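Local coordinates for protein N-hydroxyarylamine O-acetyltransferase (Bacillus cereus, PDB 4DMO) that acts as an arylamine N-acetyltransferase with a non-canonical Cys-His-Glu catalytic triad and probably also O-acetylates N-hydroxyarylamines, at residues S93-N98 against A105-H110; E156-G161 against G185-I190; E73-M78 against L123-F128; F50-K55 against K197-Q202. All coordinates share one frame; numbering follows the deposited sequence.

Interaction 1 of 4, residues S93-N98 against A105-H110. With KH2 (3-(1-methylpiperidinium-1-yl)propane-1-sulfonate), chain C.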
# COMPACT_ATOMS: atom_id res chain seq x y z
N SER A 93 8.76 2.49 10.04
CA SER A 93 9.25 3.42 9.05
C SER A 93 10.38 2.77 8.28
O SER A 93 11.17 2.02 8.83
CB SER A 93 9.73 4.71 9.73
OG SER A 93 10.57 5.48 8.89
N GLY A 94 10.48 3.13 7.01
CA GLY A 94 11.53 2.61 6.16
C GLY A 94 11.75 3.47 4.95
O GLY A 94 11.19 4.55 4.82
N THR A 95 12.59 2.95 4.05
CA THR A 95 12.94 3.63 2.85
C THR A 95 12.93 2.63 1.71
O THR A 95 13.52 1.56 1.82
CB THR A 95 14.35 4.25 2.96
OG1 THR A 95 14.42 5.15 4.08
CG2 THR A 95 14.71 4.99 1.67
N VAL A 96 12.29 3.00 0.61
CA VAL A 96 12.21 2.15 -0.58
C VAL A 96 13.53 2.19 -1.35
O VAL A 96 14.27 3.19 -1.31
CB VAL A 96 11.06 2.58 -1.54
CG1 VAL A 96 11.03 1.71 -2.83
CG2 VAL A 96 9.73 2.51 -0.82
N TYR A 97 13.83 1.09 -2.03
CA TYR A 97 15.02 0.99 -2.86
C TYR A 97 14.61 0.96 -4.31
O TYR A 97 13.61 0.34 -4.69
CB TYR A 97 15.80 -0.28 -2.55
CG TYR A 97 17.16 -0.35 -3.22
CD1 TYR A 97 18.23 0.39 -2.72
CD2 TYR A 97 17.39 -1.19 -4.33
CE1 TYR A 97 19.47 0.32 -3.28
CE2 TYR A 97 18.65 -1.27 -4.91
CZ TYR A 97 19.69 -0.50 -4.38
OH TYR A 97 20.96 -0.54 -4.91
N ASN A 98 15.37 1.66 -5.13
CA ASN A 98 15.09 1.70 -6.53
C ASN A 98 16.05 0.77 -7.21
O ASN A 98 17.12 1.19 -7.64
CB ASN A 98 15.24 3.12 -7.03
CG ASN A 98 14.56 3.33 -8.36
OD1 ASN A 98 15.06 2.90 -9.40
ND2 ASN A 98 13.39 3.96 -8.33
N ALA A 105 15.37 5.44 -2.71
CA ALA A 105 14.36 6.47 -2.86
C ALA A 105 14.54 7.43 -1.70
O ALA A 105 15.43 7.25 -0.86
CB ALA A 105 12.97 5.87 -2.84
N VAL A 106 13.68 8.43 -1.63
CA VAL A 106 13.76 9.42 -0.58
C VAL A 106 13.73 8.75 0.77
O VAL A 106 12.98 7.79 1.00
CB VAL A 106 12.62 10.48 -0.66
CG1 VAL A 106 12.87 11.36 -1.82
CG2 VAL A 106 11.25 9.82 -0.76
N ASP A 107 14.55 9.29 1.68
CA ASP A 107 14.74 8.73 3.01
C ASP A 107 13.44 8.78 3.82
O ASP A 107 12.80 9.82 3.91
CB ASP A 107 15.83 9.49 3.76
CG ASP A 107 16.17 8.85 5.05
OD1 ASP A 107 15.50 9.14 6.06
OD2 ASP A 107 17.08 8.00 5.05
N SER A 108 13.07 7.63 4.39
CA SER A 108 11.94 7.54 5.30
C SER A 108 10.64 7.88 4.63
O SER A 108 9.72 8.42 5.25
CB SER A 108 12.19 8.42 6.52
OG SER A 108 13.38 8.03 7.16
N GLY A 109 10.57 7.52 3.36
CA GLY A 109 9.38 7.71 2.56
C GLY A 109 8.34 6.61 2.74
O GLY A 109 7.21 6.75 2.30
N HIS A 110 8.72 5.50 3.37
CA HIS A 110 7.79 4.39 3.48
C HIS A 110 7.26 4.19 4.89
O HIS A 110 7.96 4.37 5.89
CB HIS A 110 8.44 3.08 2.99
CG HIS A 110 7.46 1.96 2.77
ND1 HIS A 110 6.68 1.87 1.63
CD2 HIS A 110 7.14 0.87 3.52
CE1 HIS A 110 5.93 0.78 1.69
NE2 HIS A 110 6.20 0.15 2.82
S KH2 C . 19.44 -5.82 -5.16
C1 KH2 C . 20.05 -4.27 -4.59
O1 KH2 C . 18.42 -5.68 -6.17
N2 KH2 C . 21.76 -3.09 -1.40
O2 KH2 C . 18.90 -6.65 -4.11
C4 KH2 C . 21.12 -4.23 -3.55
O4 KH2 C . 20.47 -6.66 -5.75
C7 KH2 C . 20.77 -3.43 -2.35
C11 KH2 C . 22.18 -4.25 -0.70
C12 KH2 C . 22.06 -1.56 0.51
C13 KH2 C . 23.30 -1.22 -1.48
C14 KH2 C . 23.45 -1.48 -0.02
C15 KH2 C . 22.88 -2.52 -2.07
C16 KH2 C . 21.16 -2.14 -0.52
O HOH W 1 8.54 6.74 7.04
O HOH W 2 13.28 5.45 8.15
O HOH W 3 11.14 5.73 0.53
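The H110 imidazole and the V96 isopropyl group meet obliquely, with V96 CG2 4.0 Å from H110 ND1. The ring of Y186, on strand 183-188 beyond strand 88-98, also packs against this imidazole, the two planes inclined at about 30°, while H110 NE2 hydrogen-bonds E125. Further along strand 88-98, past V96, the Y97 ring has the KH2 propyl chain over one face: KH2 C7 lies 3.7 Å above the ring plane, offset toward the rim, and KH2 C1 comes to 3.3 Å from Y97 CE2. W104 adds an edge-to-face contact with Y97, and KH2 is also hydrogen-bonded to L184 N.

Between these two rings the backbones are joined at intervals. G94 and H110 form an antiparallel hydrogen-bonded pair, with G94 N to H110 O and H110 N to G94 O both 3.0 Å. The next link uses a side chain. With T95 OG1 anti to the carbonyl carbon (chi1 -57°), the hydroxyl takes a nearly straight bond from S108 N, 2.8 Å from T95 OG1 and 170° at the hydrogen. Beyond it A105 N donates to V96 O at 2.9 Å, and a water spans V96 N and V106 O. Other waters tie S93 OG to S108 and H110.

V106 to G109 make a type II turn, which ends where the chain pairs again with G94. G109 and H110 both face G94, a classic beta bulge in the hairpin of strands 88-98 and 103-117. H110, one of the two bulge residues, touches C71, consistent with its being the histidine of the Cys-His-Glu triad.

Interaction 2 of 4, residues E156-G161 against G185-I190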
# COMPACT_ATOMS: atom_id res chain seq x y z
N GLU A 156 18.63 -7.69 8.19
CA GLU A 156 19.82 -7.20 7.53
C GLU A 156 20.00 -5.70 7.71
O GLU A 156 19.16 -4.88 7.33
CB GLU A 156 19.81 -7.53 6.06
CG GLU A 156 21.08 -7.08 5.37
CD GLU A 156 21.17 -7.56 3.94
OE1 GLU A 156 21.10 -6.70 3.04
OE2 GLU A 156 21.31 -8.79 3.72
N MET A 157 21.13 -5.36 8.32
CA MET A 157 21.49 -3.99 8.58
C MET A 157 21.83 -3.38 7.25
O MET A 157 22.58 -3.95 6.47
CB MET A 157 22.70 -3.94 9.52
CG MET A 157 23.02 -2.58 10.13
SD MET A 157 21.72 -1.97 11.19
CE MET A 157 21.20 -3.53 11.93
N THR A 158 21.18 -2.26 6.95
CA THR A 158 21.56 -1.41 5.84
C THR A 158 21.58 -0.05 6.48
O THR A 158 21.30 0.09 7.68
CB THR A 158 20.53 -1.36 4.65
OG1 THR A 158 19.34 -0.69 5.08
CG2 THR A 158 20.17 -2.74 4.14
N GLU A 159 21.88 0.95 5.67
CA GLU A 159 21.87 2.31 6.14
C GLU A 159 20.44 2.87 6.20
O GLU A 159 20.25 4.04 6.51
CB GLU A 159 22.72 3.17 5.22
CG GLU A 159 22.08 3.41 3.86
CD GLU A 159 22.97 4.23 2.92
OE1 GLU A 159 23.66 3.63 2.05
OE2 GLU A 159 22.96 5.46 3.07
N LYS A 160 19.43 2.04 5.87
CA LYS A 160 18.05 2.53 5.85
C LYS A 160 17.13 1.71 6.74
O LYS A 160 15.91 1.85 6.70
CB LYS A 160 17.50 2.53 4.42
CG LYS A 160 18.22 3.47 3.47
CD LYS A 160 18.27 4.95 3.97
CE LYS A 160 18.89 5.86 2.89
NZ LYS A 160 18.90 7.31 3.31
N GLY A 161 17.71 0.82 7.53
CA GLY A 161 16.91 -0.03 8.39
C GLY A 161 17.72 -1.15 8.98
O GLY A 161 18.94 -1.23 8.79
N GLY A 185 13.20 -4.56 -1.88
CA GLY A 185 12.00 -3.75 -2.08
C GLY A 185 12.14 -2.51 -1.23
O GLY A 185 12.31 -1.40 -1.72
N TYR A 186 12.10 -2.72 0.07
CA TYR A 186 12.51 -1.66 0.95
C TYR A 186 13.18 -2.18 2.22
O TYR A 186 13.05 -3.36 2.60
CB TYR A 186 11.33 -0.76 1.31
CG TYR A 186 10.20 -1.49 2.00
CD1 TYR A 186 9.06 -1.89 1.29
CD2 TYR A 186 10.26 -1.75 3.36
CE1 TYR A 186 8.04 -2.55 1.93
CE2 TYR A 186 9.23 -2.39 4.00
CZ TYR A 186 8.12 -2.79 3.29
OH TYR A 186 7.10 -3.44 3.93
N ALA A 187 13.95 -1.27 2.82
CA ALA A 187 14.55 -1.47 4.10
C ALA A 187 13.70 -0.73 5.12
O ALA A 187 13.16 0.35 4.83
CB ALA A 187 15.99 -0.92 4.09
N PHE A 188 13.59 -1.30 6.32
CA PHE A 188 12.87 -0.64 7.40
C PHE A 188 13.50 -0.95 8.75
O PHE A 188 14.25 -1.90 8.87
CB PHE A 188 11.40 -1.05 7.44
CG PHE A 188 11.18 -2.53 7.72
CD1 PHE A 188 11.30 -3.47 6.71
CD2 PHE A 188 10.83 -2.97 8.98
CE1 PHE A 188 11.08 -4.82 6.96
CE2 PHE A 188 10.63 -4.32 9.24
CZ PHE A 188 10.74 -5.24 8.22
N TYR A 189 13.19 -0.12 9.75
CA TYR A 189 13.56 -0.35 11.13
C TYR A 189 12.38 -1.01 11.87
O TYR A 189 11.22 -0.61 11.67
CB TYR A 189 13.92 0.98 11.80
CG TYR A 189 15.12 1.67 11.23
CD1 TYR A 189 16.41 1.25 11.59
CD2 TYR A 189 15.00 2.75 10.33
CE1 TYR A 189 17.56 1.88 11.07
CE2 TYR A 189 16.16 3.40 9.80
CZ TYR A 189 17.43 2.94 10.18
OH TYR A 189 18.58 3.53 9.70
N ILE A 190 12.65 -2.03 12.69
CA ILE A 190 11.60 -2.75 13.43
C ILE A 190 11.02 -1.89 14.55
O ILE A 190 9.93 -2.16 15.06
CB ILE A 190 12.13 -4.10 14.01
CG1 ILE A 190 10.98 -4.98 14.51
CG2 ILE A 190 13.11 -3.83 15.16
CD1 ILE A 190 9.87 -5.22 13.48
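G161 packs on the face of Y189: its CA sits 3.4 Å from the centroid of the Y189 ring, only 12° off the ring normal, a CH-pi contact over the middle of the face. Y189 CG is set anti to its own carbonyl carbon (chi1 -64°), and the ring lies over the K160-G161 peptide, with K160 O 3.5 Å from Y189 CE2. Near the base of the ring, G161 CA also makes a CA-H...O contact with F188 O at 3.3 Å. A side chain on G161 would collide with F188 O, and its absence lets CA come this close to that carbonyl. A187 CB belongs to the packed part too, touching T158 OG1 at 3.5 Å and K160 CB at 3.8 Å, and W104 packs beside T158 and A187. No hydrogen bond crosses between the segments, and contact is by packing.

The turn itself is well bonded. T158 OG1 accepts from K160 N at 2.8 Å, an ST turn, and T158 N donates to G161 O at 3.1 Å. It links strands 149-158 and 163-168 of the eight-stranded antiparallel sheet. Strand 163-168 runs between 149-158 and 183-188, so the turn reaches past it to touch A187 and F188 and the Y189 that follows.

Toward solvent the packing thins. The K160 chain bends at chi2 (-55°) and its end leads away to a salt bridge with D107, with a cation-pi contact to W104. E159 is exposed, its CB directed away from the 185-190 segment, whereas T158 comes within about 4 Å of the bound KH2.

Interaction 3 of 4, residues E73-M78 against L123-F128; sequences ELNPTM and LIEVGF
L74 and G127 bring the two backbones closest, CA to CA 5.2 Å, where helix 71-84, kinked at P76, passes the loop that follows strand 120-124. N75 makes the polar link. Its OD1 takes V126 N in the carbonyl plane, on a lone pair, at 3.0 Å. Its ND2 donates to E125 OE2 at 2.9 Å along a nearly straight line (172° at the hydrogen); the carboxylate is met on its syn side but out of its plane, which is turned 72° from the amide. G127 N reaches E125 OE2 at the anti lone pair, 2.8 Å away. A water bridges N75 OD1 and I124 O, and N75 ND2 is also held by I111 O. Beside this polar link, M78 crosses two branched neighbours at about a right angle, with M78 CG 3.8 Å from I124 CG2 and M78 CB 3.8 Å from V126 CG2. M34 of helix 27-37 packs on V126 and M78.

Bonds to both OD1 and ND2 should restrain rotation of the N75 amide, which with G127 N positions E125 OE2. The other oxygen, OE1, is the partner of H110. That makes N75 a second-shell residue for a carboxylate consistent with the glutamate of the Cys-His-Glu triad.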
# COMPACT_ATOMS: atom_id res chain seq x y z
N GLU A 73 -0.74 6.29 3.61
CA GLU A 73 -2.18 6.33 3.81
C GLU A 73 -2.77 4.90 3.86
O GLU A 73 -3.60 4.60 4.70
CB GLU A 73 -2.87 7.16 2.71
CG GLU A 73 -2.43 8.62 2.66
CD GLU A 73 -2.88 9.35 1.38
OE1 GLU A 73 -3.63 10.34 1.47
OE2 GLU A 73 -2.50 8.92 0.28
N LEU A 74 -2.36 4.02 2.95
CA LEU A 74 -2.98 2.67 2.89
C LEU A 74 -2.55 1.83 4.08
O LEU A 74 -3.37 1.14 4.68
CB LEU A 74 -2.66 1.92 1.59
CG LEU A 74 -3.09 2.63 0.29
CD1 LEU A 74 -2.84 1.82 -1.00
CD2 LEU A 74 -4.53 3.01 0.37
N ASN A 75 -1.28 1.87 4.45
CA ASN A 75 -0.85 1.03 5.56
C ASN A 75 -1.36 1.48 6.93
O ASN A 75 -1.78 0.64 7.74
CB ASN A 75 0.67 0.83 5.53
CG ASN A 75 1.08 -0.15 4.49
OD1 ASN A 75 0.38 -1.13 4.25
ND2 ASN A 75 2.18 0.12 3.80
N PRO A 76 -1.40 2.80 7.18
CA PRO A 76 -2.07 3.21 8.42
C PRO A 76 -3.57 2.91 8.41
O PRO A 76 -4.11 2.56 9.45
CB PRO A 76 -1.82 4.71 8.47
CG PRO A 76 -0.50 4.87 7.73
CD PRO A 76 -0.61 3.90 6.59
N THR A 77 -4.21 2.99 7.25
CA THR A 77 -5.61 2.59 7.16
C THR A 77 -5.80 1.16 7.67
O THR A 77 -6.72 0.88 8.42
CB THR A 77 -6.16 2.66 5.71
OG1 THR A 77 -6.11 4.01 5.26
CG2 THR A 77 -7.61 2.20 5.64
N MET A 78 -4.94 0.25 7.21
CA MET A 78 -5.04 -1.17 7.55
C MET A 78 -4.67 -1.33 9.03
O MET A 78 -5.36 -1.98 9.81
CB MET A 78 -4.14 -2.00 6.65
CG MET A 78 -3.98 -3.47 7.07
SD MET A 78 -5.50 -4.44 7.05
CE MET A 78 -5.70 -4.74 5.31
N LEU A 123 4.91 -8.85 8.83
CA LEU A 123 4.79 -7.58 8.13
C LEU A 123 3.47 -7.58 7.37
O LEU A 123 3.22 -8.46 6.54
CB LEU A 123 5.93 -7.43 7.15
CG LEU A 123 6.04 -6.21 6.25
CD1 LEU A 123 6.44 -4.96 7.04
CD2 LEU A 123 7.04 -6.52 5.17
N ILE A 124 2.64 -6.59 7.65
CA ILE A 124 1.41 -6.38 6.89
C ILE A 124 1.60 -5.25 5.84
O ILE A 124 1.69 -4.07 6.19
CB ILE A 124 0.24 -6.04 7.84
CG1 ILE A 124 0.19 -7.08 8.98
CG2 ILE A 124 -1.07 -5.92 7.07
CD1 ILE A 124 0.10 -8.57 8.50
N GLU A 125 1.66 -5.64 4.58
CA GLU A 125 1.99 -4.70 3.51
C GLU A 125 0.89 -4.63 2.47
O GLU A 125 0.72 -5.54 1.65
CB GLU A 125 3.32 -5.07 2.84
CG GLU A 125 3.76 -4.12 1.75
CD GLU A 125 3.86 -2.69 2.24
OE1 GLU A 125 4.78 -2.39 3.04
OE2 GLU A 125 3.02 -1.85 1.80
N VAL A 126 0.18 -3.50 2.48
CA VAL A 126 -0.91 -3.26 1.54
C VAL A 126 -0.73 -1.97 0.72
O VAL A 126 -1.62 -1.61 -0.07
CB VAL A 126 -2.26 -3.23 2.29
CG1 VAL A 126 -2.46 -4.56 2.99
CG2 VAL A 126 -2.29 -2.08 3.28
N GLY A 127 0.44 -1.33 0.84
CA GLY A 127 0.64 -0.02 0.25
C GLY A 127 1.81 0.19 -0.68
O GLY A 127 2.06 1.32 -1.12
N PHE A 128 2.50 -0.88 -1.01
CA PHE A 128 3.75 -0.79 -1.78
C PHE A 128 3.43 -0.86 -3.26
O PHE A 128 3.89 -1.77 -3.95
CB PHE A 128 4.68 -1.97 -1.42
CG PHE A 128 6.10 -1.82 -1.91
CD1 PHE A 128 6.83 -2.94 -2.27
CD2 PHE A 128 6.71 -0.59 -1.98
CE1 PHE A 128 8.16 -2.83 -2.71
CE2 PHE A 128 8.02 -0.47 -2.42
CZ PHE A 128 8.75 -1.60 -2.78
O HOH W 4 -0.56 -2.45 6.61

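Interaction 4 of 4, residues F50-K55 against K197-Q202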
# COMPACT_ATOMS: atom_id res chain seq x y z
N PHE A 50 -4.19 16.98 0.29
CA PHE A 50 -3.83 15.98 1.29
C PHE A 50 -4.12 16.53 2.69
O PHE A 50 -4.17 17.75 2.89
CB PHE A 50 -2.36 15.54 1.16
CG PHE A 50 -1.35 16.67 1.20
CD1 PHE A 50 -0.76 17.06 2.41
CD2 PHE A 50 -0.97 17.33 0.04
CE1 PHE A 50 0.17 18.11 2.45
CE2 PHE A 50 -0.05 18.37 0.08
CZ PHE A 50 0.54 18.75 1.29
N LYS A 51 -4.37 15.65 3.65
CA LYS A 51 -4.60 16.08 5.02
C LYS A 51 -3.65 15.34 5.93
O LYS A 51 -2.92 14.43 5.50
CB LYS A 51 -6.03 15.80 5.48
CG LYS A 51 -7.09 16.55 4.76
CD LYS A 51 -8.44 16.24 5.38
CE LYS A 51 -9.57 16.90 4.61
NZ LYS A 51 -10.51 17.58 5.52
N GLU A 52 -3.71 15.74 7.19
CA GLU A 52 -3.00 15.07 8.25
C GLU A 52 -3.37 13.59 8.22
O GLU A 52 -4.52 13.21 8.01
CB GLU A 52 -3.40 15.70 9.59
CG GLU A 52 -2.46 15.41 10.73
CD GLU A 52 -3.14 15.62 12.09
OE1 GLU A 52 -4.23 16.25 12.11
OE2 GLU A 52 -2.60 15.15 13.11
N ILE A 53 -2.38 12.74 8.45
CA ILE A 53 -2.64 11.32 8.50
C ILE A 53 -3.24 10.99 9.87
O ILE A 53 -2.57 11.12 10.90
CB ILE A 53 -1.34 10.51 8.30
CG1 ILE A 53 -0.71 10.86 6.98
CG2 ILE A 53 -1.61 9.02 8.40
CD1 ILE A 53 -1.67 10.83 5.81
N SER A 54 -4.51 10.57 9.86
CA SER A 54 -5.22 10.23 11.08
C SER A 54 -6.27 9.21 10.72
O SER A 54 -6.58 9.00 9.57
CB SER A 54 -5.87 11.48 11.70
OG SER A 54 -6.99 11.94 10.95
N LYS A 55 -6.81 8.55 11.73
CA LYS A 55 -7.84 7.57 11.54
C LYS A 55 -9.08 8.19 10.91
O LYS A 55 -9.69 7.61 10.00
CB LYS A 55 -8.21 6.96 12.88
CG LYS A 55 -9.08 5.71 12.79
CD LYS A 55 -9.27 5.04 14.14
CE LYS A 55 -10.40 4.03 14.05
NZ LYS A 55 -10.80 3.47 15.36
N LYS A 197 5.25 10.09 12.50
CA LYS A 197 6.21 9.63 11.51
C LYS A 197 5.49 9.47 10.16
O LYS A 197 6.05 9.77 9.11
CB LYS A 197 6.86 8.33 11.92
CG LYS A 197 8.12 8.04 11.14
CD LYS A 197 9.10 9.20 11.24
CE LYS A 197 10.56 8.77 10.99
NZ LYS A 197 11.41 9.98 10.69
N ALA A 198 4.23 9.03 10.20
CA ALA A 198 3.43 8.91 8.98
C ALA A 198 3.23 10.27 8.32
O ALA A 198 3.34 10.39 7.10
CB ALA A 198 2.11 8.28 9.29
N ASN A 199 2.98 11.30 9.13
CA ASN A 199 2.79 12.63 8.57
C ASN A 199 4.07 13.13 7.99
O ASN A 199 4.08 13.80 6.97
CB ASN A 199 2.22 13.60 9.61
CG ASN A 199 0.75 13.37 9.85
OD1 ASN A 199 -0.07 13.61 8.97
ND2 ASN A 199 0.40 12.87 11.03
N THR A 200 5.17 12.77 8.63
CA THR A 200 6.49 13.12 8.13
C THR A 200 6.83 12.44 6.81
O THR A 200 7.49 13.02 5.93
CB THR A 200 7.54 12.82 9.23
OG1 THR A 200 7.44 13.84 10.24
CG2 THR A 200 8.98 12.79 8.68
N ALA A 201 6.40 11.20 6.65
CA ALA A 201 6.62 10.51 5.38
C ALA A 201 5.83 11.23 4.28
O ALA A 201 6.31 11.46 3.16
CB ALA A 201 6.20 9.03 5.49
N GLN A 202 4.60 11.62 4.62
CA GLN A 202 3.78 12.40 3.69
C GLN A 202 4.48 13.67 3.24
O GLN A 202 4.59 13.93 2.04
CB GLN A 202 2.43 12.75 4.32
CG GLN A 202 1.46 13.47 3.34
CD GLN A 202 0.01 13.49 3.86
OE1 GLN A 202 -0.90 12.92 3.23
NE2 GLN A 202 -0.20 14.17 4.98
O HOH W 5 -3.64 12.39 3.21
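I53 drives its side chain between N199 and Q202 of helix 195-207. Its CB starts 3.4 Å from N199 OD1, and CG1, anti to the carbonyl carbon (chi1 -59°), passes the same oxygen. The other branch, CG2, goes to the helix surface and meets A198 CB at 3.9 Å. At the tip, I53 CD1 lies 3.4 Å from Q202 OE1, while on the side of helix 71-84 it packs on E73. Y72 and L58 also touch the I53 side chain.

Two amides of the helix, one turn apart, hold the extended backbone that carries this isoleucine. I53 N donates to N199 OD1 almost straight, although the 2.5 Å separation is so short that its exact value is doubtful. On the way back, N199 ND2 makes a weak bond to I53 O at 3.4 Å. Q202 reaches out extended and gives NE2 to K51 O at 2.8 Å; the donor stands 42° above that carbonyl plane while the acceptor stays nearly in the Q202 amide plane.

In the fold, residues 50-55 join helix 43-46 to helix 55-64, within the N-terminal helical part of the arylamine N-acetyltransferase fold. Helix 195-207 enters from much later in the chain, after the strands of the eight-stranded sheet. S54 is the N-cap of helix 55-64, its OG bonded to N57 N.

At the outer end, F50 borders the Q202 amide: its CB is 3.6 Å from Q202 OE1, and ring and amide cross obliquely, the planes 53° apart. E52 is exposed, its CB and CG brushing N199.

Interaction 3 is the buried one, with its centre about 5 Å from that of the chain; the other three are partly buried and lie farther out. Interactions 1 and 2 share the eight-stranded sheet through neighbouring strands 88-98 and 183-188, tied by T95 N to A187 O, and the salt bridge D107–K160 crosses between them near the surface. Interactions 1 and 3 meet at the H110–E125 pair. Interaction 4 closes the loop that encloses the other three, and I53 touches E73 of interaction 3. Interaction 1 relies on backbone bonds plus one threonine hydroxyl and waters, interaction 2 on packing without cross-bonds, and interactions 3 and 4 on side-chain amides that bond backbone, in 3 also a carboxylate, beside apolar packing.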